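Local coordinates for protein oxidoreductase, iron/ascorbate family (Shewanella oneidensis, PDB 3ON7) that probably uses iron(II), 2-oxoglutarate and oxygen to form ethylene and to oxidise L-arginine, as an iron/ascorbate-family oxidoreductase, at residues B[28-33]-B[210-215]. Sequence-based numbering, arbitrary orientation.
Sequences GVLSNH and IIINIG
Val29 and Ile211 face each other as a non-hydrogen-bonded pair, CA to CA 4.6 Å, where strands 28-31 and 210-214 run antiparallel in the major sheet of a double-stranded beta-helix (cupin-type) fold. On either side of them, Gly28 with Ile212 and Leu30 with Ile210 each exchange two backbone hydrogen bonds; that from Leu30 N to Ile210 O is almost straight, 178° at the hydrogen. On the Val29 face, CD1 of Ile211 bends back beside the valine and reaches its CG1 at 3.7 Å. Ile211 also lies near the presumed iron site, and Asn213 on that face bonds Asp176, one of its likely ligands. The opposite face, with Leu30, Ile210 and Ile212, packs on helices 14-25 and 103-126 through Phe18, Leu116 and Leu120. There Ile210 CG2 abuts CB of Leu30 at 3.6 Å, and Ile212 CD1 passes the carbonyl oxygen of Gly28 to meet Leu30 CD1 at 4.0 Å. Past the strand end, His33 comes back over Ile210: His33 CD2 lies 3.7 Å from Ile210 CB, while ND1 bonds Ile35 N. An alanine in place of His33 would probably open a gap beside Ile210 CB and CD1 and leave Ile35 N without this acceptor. With Ile210 CG1 roughly anti to the backbone N (chi1 -154°) and the chain extended beyond it, CD1 makes a CH-pi contact over the imidazole face, 4.2 Å from the ring centroid and 8° off the normal.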
loop_
_atom_site.group_PDB
_atom_site.type_symbol
_atom_site.label_atom_id
_atom_site.label_comp_id
_atom_site.label_asym_id
_atom_site.label_seq_id
_atom_site.Cartn_x
_atom_site.Cartn_y
_atom_site.Cartn_z
ATOM N N GLY B 28 -8.080 14.193 29.251
ATOM C CA GLY B 28 -9.000 15.136 29.863
ATOM C C GLY B 28 -10.400 14.598 29.737
ATOM O O GLY B 28 -10.744 14.019 28.722
ATOM N N VAL B 29 -11.209 14.774 30.773
ATOM C CA VAL B 29 -12.572 14.259 30.786
ATOM C C VAL B 29 -13.530 15.454 30.900
ATOM O O VAL B 29 -13.392 16.246 31.810
ATOM C CB VAL B 29 -12.749 13.310 31.981
ATOM C CG1 VAL B 29 -14.163 12.777 32.047
ATOM C CG2 VAL B 29 -11.740 12.179 31.916
ATOM N N LEU B 30 -14.463 15.606 29.959
ATOM C CA LEU B 30 -15.418 16.707 30.000
ATOM C C LEU B 30 -16.844 16.222 30.197
ATOM O O LEU B 30 -17.301 15.354 29.452
ATOM C CB LEU B 30 -15.366 17.524 28.711
ATOM C CG LEU B 30 -14.184 18.463 28.503
ATOM C CD1 LEU B 30 -14.290 19.090 27.116
ATOM C CD2 LEU B 30 -14.122 19.514 29.577
ATOM N N SER B 31 -17.552 16.803 31.171
ATOM C CA SER B 31 -19.006 16.599 31.295
ATOM C C SER B 31 -19.785 17.815 30.790
ATOM O O SER B 31 -19.212 18.900 30.602
ATOM C CB SER B 31 -19.398 16.290 32.733
ATOM O OG SER B 31 -19.626 17.474 33.456
ATOM N N ASN B 32 -21.081 17.616 30.551
ATOM C CA ASN B 32 -21.974 18.688 30.114
ATOM C C ASN B 32 -21.428 19.473 28.929
ATOM O O ASN B 32 -21.430 20.698 28.941
ATOM C CB ASN B 32 -22.231 19.633 31.281
ATOM C CG ASN B 32 -22.940 18.945 32.414
ATOM O OD1 ASN B 32 -22.309 18.432 33.329
ATOM N ND2 ASN B 32 -24.261 18.895 32.336
ATOM N N HIS B 33 -20.923 18.754 27.935
ATOM C CA HIS B 33 -20.384 19.351 26.708
ATOM C C HIS B 33 -21.520 19.738 25.761
ATOM O O HIS B 33 -22.672 19.360 25.991
ATOM C CB HIS B 33 -19.410 18.372 26.014
ATOM C CG HIS B 33 -19.994 17.023 25.761
ATOM N ND1 HIS B 33 -20.757 16.737 24.650
ATOM C CD2 HIS B 33 -19.964 15.885 26.501
ATOM C CE1 HIS B 33 -21.170 15.481 24.714
ATOM N NE2 HIS B 33 -20.702 14.942 25.826
ATOM N N ILE B 210 -17.196 13.064 27.879
ATOM C CA ILE B 210 -16.445 12.939 26.657
ATOM C C ILE B 210 -14.963 12.966 27.043
ATOM O O ILE B 210 -14.534 13.807 27.831
ATOM C CB ILE B 210 -16.891 14.018 25.660
ATOM C CG1 ILE B 210 -16.636 13.586 24.227
ATOM C CG2 ILE B 210 -16.226 15.335 25.951
ATOM C CD1 ILE B 210 -17.434 14.389 23.243
ATOM N N ILE B 211 -14.218 11.986 26.532
ATOM C CA ILE B 211 -12.817 11.751 26.916
ATOM C C ILE B 211 -11.942 12.198 25.778
ATOM O O ILE B 211 -12.199 11.853 24.623
ATOM C CB ILE B 211 -12.536 10.247 27.193
ATOM C CG1 ILE B 211 -13.687 9.630 27.972
ATOM C CG2 ILE B 211 -11.183 10.035 27.949
ATOM C CD1 ILE B 211 -14.167 10.453 29.148
ATOM N N ILE B 212 -10.939 13.001 26.089
ATOM C CA ILE B 212 -10.062 13.552 25.079
ATOM C C ILE B 212 -8.631 13.244 25.440
ATOM O O ILE B 212 -8.218 13.455 26.583
ATOM C CB ILE B 212 -10.246 15.067 24.958
ATOM C CG1 ILE B 212 -11.688 15.388 24.523
ATOM C CG2 ILE B 212 -9.255 15.669 23.958
ATOM C CD1 ILE B 212 -12.555 15.833 25.646
ATOM N N ASN B 213 -7.861 12.754 24.466
ATOM C CA ASN B 213 -6.470 12.441 24.719
ATOM C C ASN B 213 -5.512 12.946 23.633
ATOM O O ASN B 213 -5.872 13.060 22.461
ATOM C CB ASN B 213 -6.308 10.953 25.012
ATOM C CG ASN B 213 -6.453 10.075 23.778
ATOM O OD1 ASN B 213 -7.566 9.752 23.331
ATOM N ND2 ASN B 213 -5.319 9.640 23.244
ATOM N N ILE B 214 -4.322 13.331 24.086
ATOM C CA ILE B 214 -3.190 13.721 23.249
ATOM C C ILE B 214 -2.716 12.497 22.481
ATOM O O ILE B 214 -2.676 11.401 23.050
ATOM C CB ILE B 214 -2.005 14.155 24.140
ATOM C CG1 ILE B 214 -2.377 15.352 25.011
ATOM C CG2 ILE B 214 -0.708 14.451 23.295
ATOM C CD1 ILE B 214 -2.779 16.631 24.251
ATOM N N GLY B 215 -2.353 12.688 21.212
ATOM C CA GLY B 215 -1.750 11.633 20.376
ATOM C C GLY B 215 -0.296 11.963 20.021
ATOM O O GLY B 215 0.162 13.102 20.228
#